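Local atomic coordinates of Nup188 (PDB entry 4KF8), a protein that serves as a scaffold nucleoporin of the nuclear pore and shares structural and functional properties with nuclear transport receptors. Residues V43-K48 with C111-G116; V77-F82 with H131-V136; Q119-V124 with L169-E174. All blocks are in the same frame, centred on the assembly; numbering follows the deposited sequence.

Contact 1 (V43-K48 with C111-G116)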
loop_
_atom_site.group_PDB
_atom_site.type_symbol
_atom_site.label_atom_id
_atom_site.label_comp_id
_atom_site.label_asym_id
_atom_site.label_seq_id
_atom_site.Cartn_x
_atom_site.Cartn_y
_atom_site.Cartn_z
ATOM N N VAL A 43 -18.324 11.609 0.857
ATOM C CA VAL A 43 -18.293 12.914 0.202
ATOM C C VAL A 43 -17.006 13.117 -0.595
ATOM O O VAL A 43 -17.044 13.547 -1.746
ATOM C CB VAL A 43 -18.427 14.065 1.221
ATOM C CG1 VAL A 43 -18.337 15.411 0.517
ATOM C CG2 VAL A 43 -19.734 13.950 1.988
ATOM N N LEU A 44 -15.872 12.802 0.027
ATOM C CA LEU A 44 -14.566 12.941 -0.613
ATOM C C LEU A 44 -14.437 12.098 -1.877
ATOM O O LEU A 44 -13.916 12.562 -2.890
ATOM C CB LEU A 44 -13.451 12.590 0.371
ATOM C CG LEU A 44 -13.088 13.653 1.406
ATOM C CD1 LEU A 44 -12.232 13.059 2.504
ATOM C CD2 LEU A 44 -12.376 14.811 0.736
ATOM N N ARG A 45 -14.905 10.855 -1.813
ATOM C CA ARG A 45 -14.952 10.007 -2.994
ATOM C C ARG A 45 -15.951 10.578 -3.988
ATOM O O ARG A 45 -15.803 10.415 -5.196
ATOM C CB ARG A 45 -15.338 8.578 -2.618
ATOM C CG ARG A 45 -14.241 7.794 -1.928
ATOM C CD ARG A 45 -13.072 7.569 -2.872
ATOM N NE ARG A 45 -11.945 6.907 -2.221
ATOM C CZ ARG A 45 -10.707 6.910 -2.699
ATOM N NH1 ARG A 45 -10.438 7.546 -3.830
ATOM N NH2 ARG A 45 -9.735 6.285 -2.048
ATOM N N GLY A 46 -16.967 11.259 -3.471
ATOM C CA GLY A 46 -17.984 11.859 -4.312
ATOM C C GLY A 46 -17.492 13.111 -5.009
ATOM O O GLY A 46 -18.151 13.627 -5.912
ATOM N N THR A 47 -16.329 13.604 -4.590
ATOM C CA THR A 47 -15.739 14.791 -5.200
ATOM C C THR A 47 -15.005 14.455 -6.488
ATOM O O THR A 47 -13.797 14.650 -6.591
ATOM C CB THR A 47 -14.751 15.501 -4.258
ATOM O OG1 THR A 47 -13.723 14.585 -3.869
ATOM C CG2 THR A 47 -15.465 16.020 -3.019
ATOM N N LYS A 48 -15.739 13.935 -7.463
ATOM C CA LYS A 48 -15.220 13.799 -8.814
ATOM C C LYS A 48 -15.704 15.007 -9.601
ATOM O O LYS A 48 -15.527 15.085 -10.818
ATOM C CB LYS A 48 -15.722 12.506 -9.458
ATOM N N CYS A 111 -8.678 12.135 -0.115
ATOM C CA CYS A 111 -8.162 13.502 -0.200
ATOM C C CYS A 111 -7.182 13.668 -1.347
ATOM O O CYS A 111 -7.276 14.614 -2.125
ATOM C CB CYS A 111 -7.480 13.909 1.111
ATOM S SG CYS A 111 -8.591 14.096 2.530
ATOM N N LEU A 112 -6.239 12.738 -1.447
ATOM C CA LEU A 112 -5.180 12.822 -2.450
ATOM C C LEU A 112 -5.654 12.449 -3.853
ATOM O O LEU A 112 -4.911 12.593 -4.821
ATOM C CB LEU A 112 -3.987 11.952 -2.042
ATOM C CG LEU A 112 -3.393 12.245 -0.662
ATOM C CD1 LEU A 112 -2.251 11.294 -0.344
ATOM C CD2 LEU A 112 -2.939 13.694 -0.559
ATOM N N SER A 113 -6.892 11.978 -3.961
ATOM C CA SER A 113 -7.452 11.593 -5.251
ATOM C C SER A 113 -8.239 12.740 -5.877
ATOM O O SER A 113 -8.509 12.738 -7.077
ATOM C CB SER A 113 -8.347 10.363 -5.097
ATOM O OG SER A 113 -7.652 9.300 -4.471
ATOM N N VAL A 114 -8.605 13.715 -5.054
ATOM C CA VAL A 114 -9.390 14.862 -5.498
ATOM C C VAL A 114 -8.616 15.673 -6.532
ATOM O O VAL A 114 -7.422 15.913 -6.361
ATOM C CB VAL A 114 -9.752 15.768 -4.301
ATOM C CG1 VAL A 114 -10.487 17.019 -4.758
ATOM C CG2 VAL A 114 -10.579 15.002 -3.288
ATOM N N PRO A 115 -9.290 16.081 -7.621
ATOM C CA PRO A 115 -8.655 16.937 -8.631
ATOM C C PRO A 115 -8.124 18.229 -8.014
ATOM O O PRO A 115 -8.783 18.809 -7.151
ATOM C CB PRO A 115 -9.805 17.259 -9.586
ATOM C CG PRO A 115 -10.762 16.122 -9.428
ATOM C CD PRO A 115 -10.666 15.704 -7.993
ATOM N N GLY A 116 -6.949 18.671 -8.452
ATOM C CA GLY A 116 -6.364 19.899 -7.945
ATOM C C GLY A 116 -5.248 19.643 -6.955
ATOM O O GLY A 116 -4.371 20.484 -6.759
#
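Leu44 meets Cys111 and Val114 in the tightly packed part of this contact, where the last turns of helix 30-46 and helix 98-113 come side by side. The leucine points toward 111-116 and divides its two methyls between the partners. CD1 lies 3.8 Å from SG of Cys111, while CD2 faces CG2 of Val114 more loosely, at 4.4 Å. Although CB of Cys111 leaves its backbone away from helix 30-46, SG still comes within touch of the leucine. Val114 has already left the helix; with its CG1 anti to the backbone N (chi1 176°), CG2 is the methyl turned to the leucine and to Thr47. The hydroxyl of Thr47 also lies beside this methyl, but it is modelled too close to Leu44 O for its exact place to be trusted.

The solvent side is much looser. Past the helix ends both segments are loop, and there CD of the exposed Pro115 rests 3.6 Å from the carbonyl O of Thr47. Arg45 leaves its backbone away from 111-116, then bends at CD (chi2 -65°), and the guanidinium reaches back over the gap. NH1 gives Ser113 OG a weak hydrogen bond of 3.4 Å, well off straight at 136°. Ser113 OG has a stronger partner one turn back in its own helix, the carbonyl O of Gln109, and the arginine also packs on Gln109 and Ala110.

Helix 67-84 closes the buried side, with Val70 against both Cys111 and Val114 and Leu74 against Cys111. Helix 7-20 packs on the far flank, where Ile7 touches Val43 and Thr47, which places the contact within a layered, all-helical stack.

Contact 2 (V77-F82 with H131-V136); sequences VVARSF and HNVLQV
In this stack of antiparallel helices, consistent with an alpha-solenoid, the short turn after helix 121-130, with the first turn of helix 134-143, lays His131, Val133 and Val136 against Ala79, Arg80 and Phe82 of helix 67-84. The imidazole of His131 comes down on the helix with one face over its backbone, covering Ala79 C and Arg80 CA. CD2 of the ring is 3.6 Å from CB of Ala79, and CE1 is 4.1 Å from CA of Arg80. That same Ala79 methyl also lies against CG1 of Val133, at 4.3 Å.

One turn on, Phe82 has CG anti to its backbone N (chi1 177°) and spans the gap to the start of helix 134-143. Its CE2 edge approaches Val133 O at 3.5 Å, with the oxygen near the plane of the ring. Val136 CG1 comes obliquely to the same CE2 atom, 3.9 Å away, the two side chains sliding past each other in opposite directions. Leu101 of helix 98-113 and Leu162 of helix 154-167 also pack on Phe82, which makes it a joint of several helices.

The turn itself is tied by Asn132 O, which accepts from both Gln135 N and the side-chain NE2; the latter bond is 2.8 Å long, nearly straight at 164°, and uses a lone pair in the carbonyl plane.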
loop_
_atom_site.group_PDB
_atom_site.type_symbol
_atom_site.label_atom_id
_atom_site.label_comp_id
_atom_site.label_asym_id
_atom_site.label_seq_id
_atom_site.Cartn_x
_atom_site.Cartn_y
_atom_site.Cartn_z
ATOM N N VAL A 77 -8.348 17.001 10.239
ATOM C CA VAL A 77 -8.913 15.657 10.373
ATOM C C VAL A 77 -7.866 14.538 10.358
ATOM O O VAL A 77 -7.716 13.815 11.342
ATOM C CB VAL A 77 -10.009 15.369 9.309
ATOM C CG1 VAL A 77 -10.450 13.914 9.376
ATOM C CG2 VAL A 77 -11.203 16.293 9.500
ATOM N N VAL A 78 -7.142 14.400 9.249
ATOM C CA VAL A 78 -6.280 13.233 9.043
ATOM C C VAL A 78 -5.022 13.203 9.918
ATOM O O VAL A 78 -4.736 12.199 10.572
ATOM C CB VAL A 78 -5.875 13.075 7.563
ATOM C CG1 VAL A 78 -5.099 11.786 7.369
ATOM C CG2 VAL A 78 -7.102 13.091 6.668
ATOM N N ALA A 79 -4.264 14.294 9.921
ATOM C CA ALA A 79 -3.035 14.354 10.703
ATOM C C ALA A 79 -3.319 14.280 12.204
ATOM O O ALA A 79 -2.710 13.485 12.922
ATOM C CB ALA A 79 -2.252 15.615 10.365
ATOM N N ARG A 80 -4.257 15.103 12.662
ATOM C CA ARG A 80 -4.592 15.198 14.081
ATOM C C ARG A 80 -5.085 13.877 14.669
ATOM O O ARG A 80 -4.783 13.544 15.815
ATOM C CB ARG A 80 -5.646 16.286 14.297
ATOM C CG ARG A 80 -6.072 16.471 15.743
ATOM C CD ARG A 80 -7.270 17.401 15.834
ATOM N NE ARG A 80 -7.034 18.650 15.115
ATOM C CZ ARG A 80 -7.949 19.598 14.937
ATOM N NH1 ARG A 80 -9.175 19.443 15.424
ATOM N NH2 ARG A 80 -7.639 20.701 14.267
ATOM N N SER A 81 -5.840 13.125 13.878
ATOM C CA SER A 81 -6.424 11.880 14.357
ATOM C C SER A 81 -5.383 10.783 14.552
ATOM O O SER A 81 -5.433 10.046 15.537
ATOM C CB SER A 81 -7.538 11.408 13.421
ATOM O OG SER A 81 -8.650 12.284 13.477
ATOM N N PHE A 82 -4.442 10.680 13.616
ATOM C CA PHE A 82 -3.382 9.680 13.708
ATOM C C PHE A 82 -2.519 9.901 14.946
ATOM O O PHE A 82 -2.060 8.946 15.572
ATOM C CB PHE A 82 -2.509 9.684 12.451
ATOM C CG PHE A 82 -1.353 8.727 12.521
ATOM C CD1 PHE A 82 -1.559 7.366 12.397
ATOM C CD2 PHE A 82 -0.064 9.187 12.722
ATOM C CE1 PHE A 82 -0.503 6.479 12.467
ATOM C CE2 PHE A 82 0.995 8.305 12.793
ATOM C CZ PHE A 82 0.771 6.948 12.666
ATOM N N HIS A 131 2.677 17.965 12.310
ATOM C CA HIS A 131 2.418 16.952 13.320
ATOM C C HIS A 131 3.548 15.928 13.331
ATOM O O HIS A 131 4.504 16.020 12.552
ATOM C CB HIS A 131 1.079 16.264 13.066
ATOM C CG HIS A 131 -0.105 17.084 13.476
ATOM N ND1 HIS A 131 -0.607 17.073 14.759
ATOM C CD2 HIS A 131 -0.878 17.945 12.775
ATOM C CE1 HIS A 131 -1.642 17.894 14.831
ATOM N NE2 HIS A 131 -1.827 18.434 13.642
ATOM N N ASN A 132 3.430 14.946 14.216
ATOM C CA ASN A 132 4.455 13.918 14.362
ATOM C C ASN A 132 4.467 12.906 13.217
ATOM O O ASN A 132 5.517 12.612 12.644
ATOM C CB ASN A 132 4.317 13.220 15.714
ATOM C CG ASN A 132 5.284 13.764 16.748
ATOM O OD1 ASN A 132 5.996 14.739 16.499
ATOM N ND2 ASN A 132 5.320 13.131 17.915
ATOM N N VAL A 133 3.282 12.393 12.899
ATOM C CA VAL A 133 3.011 11.575 11.707
ATOM C C VAL A 133 4.041 10.509 11.304
ATOM O O VAL A 133 4.170 9.500 11.991
ATOM C CB VAL A 133 2.564 12.441 10.490
ATOM C CG1 VAL A 133 1.202 13.061 10.773
ATOM C CG2 VAL A 133 3.592 13.524 10.146
ATOM N N LEU A 134 4.735 10.714 10.184
ATOM C CA LEU A 134 5.666 9.711 9.656
ATOM C C LEU A 134 6.711 9.243 10.670
ATOM O O LEU A 134 7.121 8.085 10.654
ATOM C CB LEU A 134 6.324 10.151 8.333
ATOM C CG LEU A 134 6.688 11.600 7.992
ATOM C CD1 LEU A 134 7.847 11.616 7.013
ATOM C CD2 LEU A 134 5.509 12.342 7.385
ATOM N N GLN A 135 7.123 10.141 11.556
ATOM C CA GLN A 135 7.956 9.756 12.685
ATOM C C GLN A 135 7.227 8.701 13.519
ATOM O O GLN A 135 7.770 7.632 13.796
ATOM C CB GLN A 135 8.272 10.978 13.545
ATOM C CG GLN A 135 8.826 12.168 12.779
ATOM C CD GLN A 135 8.840 13.428 13.622
ATOM O OE1 GLN A 135 9.877 13.820 14.159
ATOM N NE2 GLN A 135 7.681 14.065 13.753
ATOM N N VAL A 136 5.988 9.001 13.903
ATOM C CA VAL A 136 5.188 8.078 14.706
ATOM C C VAL A 136 4.684 6.895 13.869
ATOM O O VAL A 136 4.562 5.777 14.373
ATOM C CB VAL A 136 4.017 8.806 15.409
ATOM C CG1 VAL A 136 3.092 7.817 16.104
ATOM C CG2 VAL A 136 4.551 9.812 16.415
#

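Contact 3 (Q119-V124 with L169-E174); sequences QCQLQV and LPALAE
Gln121 sets CG between its backbone N and carbonyl carbon (chi1 67°) and runs extended from there (chi2 169°), which carries its amide across to Pro170 and Ala171. The setting is a pairing of two helix starts in an alpha-solenoid-like stack: Cys120 is the N-cap residue of helix 121-130 and Leu169 that of helix 170-178. The amide's two ends find different partners. OE1 lies 3.2 Å from CD of Pro170, the glutamine crossing the proline at about a right angle, and NE2 sits 3.4 Å from CB of Ala171. Both are packing contacts; no hydrogen bond joins the two segments.

Nearer the backbone, CB of Gln121 touches CD2 of Leu169 at 3.7 Å. That leucine branch also meets Val124, whose CB is 3.9 Å away, the valine and leucine crossing at about a right angle. An alanine in place of Gln121 would keep the touch on Leu169 but would probably open a gap over Pro170 and the Ala171 methyl where the amide now lies.

On the inner side Leu172 continues the apolar seam along helix 121-130, reaching Leu125 and Met128, and its CD1 comes to 3.7 Å from Gln121 O. At the exposed margin Leu122 starts off away from 169-174, yet its CD2 turns back to rest 3.8 Å from Ala171 CB.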
loop_
_atom_site.group_PDB
_atom_site.type_symbol
_atom_site.label_atom_id
_atom_site.label_comp_id
_atom_site.label_asym_id
_atom_site.label_seq_id
_atom_site.Cartn_x
_atom_site.Cartn_y
_atom_site.Cartn_z
ATOM N N GLN A 119 -0.593 19.184 -6.884
ATOM C CA GLN A 119 0.089 20.427 -7.205
ATOM C C GLN A 119 0.545 21.051 -5.892
ATOM O O GLN A 119 1.546 21.769 -5.838
ATOM C CB GLN A 119 -0.835 21.378 -7.971
ATOM C CG GLN A 119 -0.244 22.767 -8.252
ATOM C CD GLN A 119 0.867 22.763 -9.301
ATOM O OE1 GLN A 119 1.938 22.188 -9.094
ATOM N NE2 GLN A 119 0.612 23.417 -10.431
ATOM N N CYS A 120 -0.197 20.757 -4.831
ATOM C CA CYS A 120 0.151 21.207 -3.489
ATOM C C CYS A 120 0.685 20.051 -2.646
ATOM O O CYS A 120 0.145 19.754 -1.579
ATOM C CB CYS A 120 -1.062 21.839 -2.802
ATOM S SG CYS A 120 -1.115 23.649 -2.870
ATOM N N GLN A 121 1.742 19.401 -3.127
ATOM C CA GLN A 121 2.346 18.288 -2.398
ATOM C C GLN A 121 3.249 18.775 -1.263
ATOM O O GLN A 121 3.281 18.176 -0.187
ATOM C CB GLN A 121 3.112 17.353 -3.344
ATOM C CG GLN A 121 4.346 17.966 -3.990
ATOM C CD GLN A 121 5.212 16.940 -4.692
ATOM O OE1 GLN A 121 4.736 15.882 -5.105
ATOM N NE2 GLN A 121 6.496 17.248 -4.826
ATOM N N LEU A 122 3.977 19.863 -1.505
ATOM C CA LEU A 122 4.803 20.470 -0.469
ATOM C C LEU A 122 3.896 20.983 0.637
ATOM O O LEU A 122 4.283 21.041 1.801
ATOM C CB LEU A 122 5.642 21.615 -1.041
ATOM C CG LEU A 122 6.782 21.228 -1.988
ATOM C CD1 LEU A 122 7.473 22.465 -2.552
ATOM C CD2 LEU A 122 7.785 20.328 -1.283
ATOM N N GLN A 123 2.678 21.350 0.251
ATOM C CA GLN A 123 1.654 21.764 1.195
ATOM C C GLN A 123 1.329 20.609 2.137
ATOM O O GLN A 123 1.343 20.768 3.358
ATOM C CB GLN A 123 0.396 22.184 0.443
ATOM C CG GLN A 123 -0.399 23.270 1.123
ATOM C CD GLN A 123 0.215 24.642 0.937
ATOM O OE1 GLN A 123 -0.033 25.314 -0.065
ATOM N NE2 GLN A 123 1.019 25.068 1.905
ATOM N N VAL A 124 1.036 19.448 1.556
ATOM C CA VAL A 124 0.802 18.239 2.332
ATOM C C VAL A 124 2.032 17.919 3.171
ATOM O O VAL A 124 1.919 17.653 4.367
ATOM C CB VAL A 124 0.479 17.040 1.427
ATOM C CG1 VAL A 124 0.122 15.822 2.269
ATOM C CG2 VAL A 124 -0.658 17.386 0.480
ATOM N N LEU A 169 3.508 10.925 -3.089
ATOM C CA LEU A 169 3.945 12.304 -3.255
ATOM C C LEU A 169 5.465 12.353 -3.113
ATOM O O LEU A 169 5.987 12.229 -2.004
ATOM C CB LEU A 169 3.287 13.209 -2.208
ATOM C CG LEU A 169 1.756 13.305 -2.155
ATOM C CD1 LEU A 169 1.136 12.133 -1.404
ATOM C CD2 LEU A 169 1.315 14.622 -1.527
ATOM N N PRO A 170 6.175 12.529 -4.242
ATOM C CA PRO A 170 7.640 12.488 -4.365
ATOM C C PRO A 170 8.394 13.251 -3.277
ATOM O O PRO A 170 9.441 12.787 -2.829
ATOM C CB PRO A 170 7.887 13.142 -5.724
ATOM C CG PRO A 170 6.682 12.799 -6.514
ATOM C CD PRO A 170 5.530 12.817 -5.537
ATOM N N ALA A 171 7.868 14.399 -2.866
ATOM C CA ALA A 171 8.510 15.211 -1.837
ATOM C C ALA A 171 8.524 14.501 -0.485
ATOM O O ALA A 171 9.546 14.481 0.200
ATOM C CB ALA A 171 7.824 16.558 -1.724
ATOM N N LEU A 172 7.388 13.918 -0.110
ATOM C CA LEU A 172 7.286 13.164 1.136
ATOM C C LEU A 172 8.089 11.870 1.071
ATOM O O LEU A 172 8.528 11.344 2.094
ATOM C CB LEU A 172 5.824 12.849 1.464
ATOM C CG LEU A 172 4.961 13.983 2.023
ATOM C CD1 LEU A 172 4.278 14.770 0.914
ATOM C CD2 LEU A 172 3.944 13.428 2.996
ATOM N N ALA A 173 8.272 11.358 -0.142
ATOM C CA ALA A 173 9.077 10.163 -0.359
ATOM C C ALA A 173 10.543 10.426 -0.037
ATOM O O ALA A 173 11.251 9.543 0.446
ATOM C CB ALA A 173 8.928 9.679 -1.795
ATOM N N GLU A 174 10.995 11.645 -0.308
ATOM C CA GLU A 174 12.374 12.021 -0.024
ATOM C C GLU A 174 12.597 12.119 1.481
ATOM O O GLU A 174 13.676 11.806 1.980
ATOM C CB GLU A 174 12.719 13.350 -0.701
ATOM C CG GLU A 174 14.191 13.733 -0.613
ATOM C CD GLU A 174 14.488 15.073 -1.264
ATOM O OE1 GLU A 174 13.530 15.812 -1.573
ATOM O OE2 GLU A 174 15.680 15.388 -1.468
#

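Following the chain from the N terminus, contact 1 is the first to open, at the end of helix 30-46, and ends at the end of helix 98-113, closing a loop that contains helix 67-84. Contact 2 opens within that loop, on helix 67-84, and closes beyond it, at the start of helix 134-143, so contacts 1 and 2 cross. Contact 3 opens after contact 1 has closed but before contact 2 has, and ends on helix 170-178; it therefore crosses contact 2 and follows contact 1 in series. Contacts 1 and 3 touch directly, through Leu112 CD1 and Leu169 CD1, 3.6 Å apart. None nests, and each joins a helix to one two or three further along.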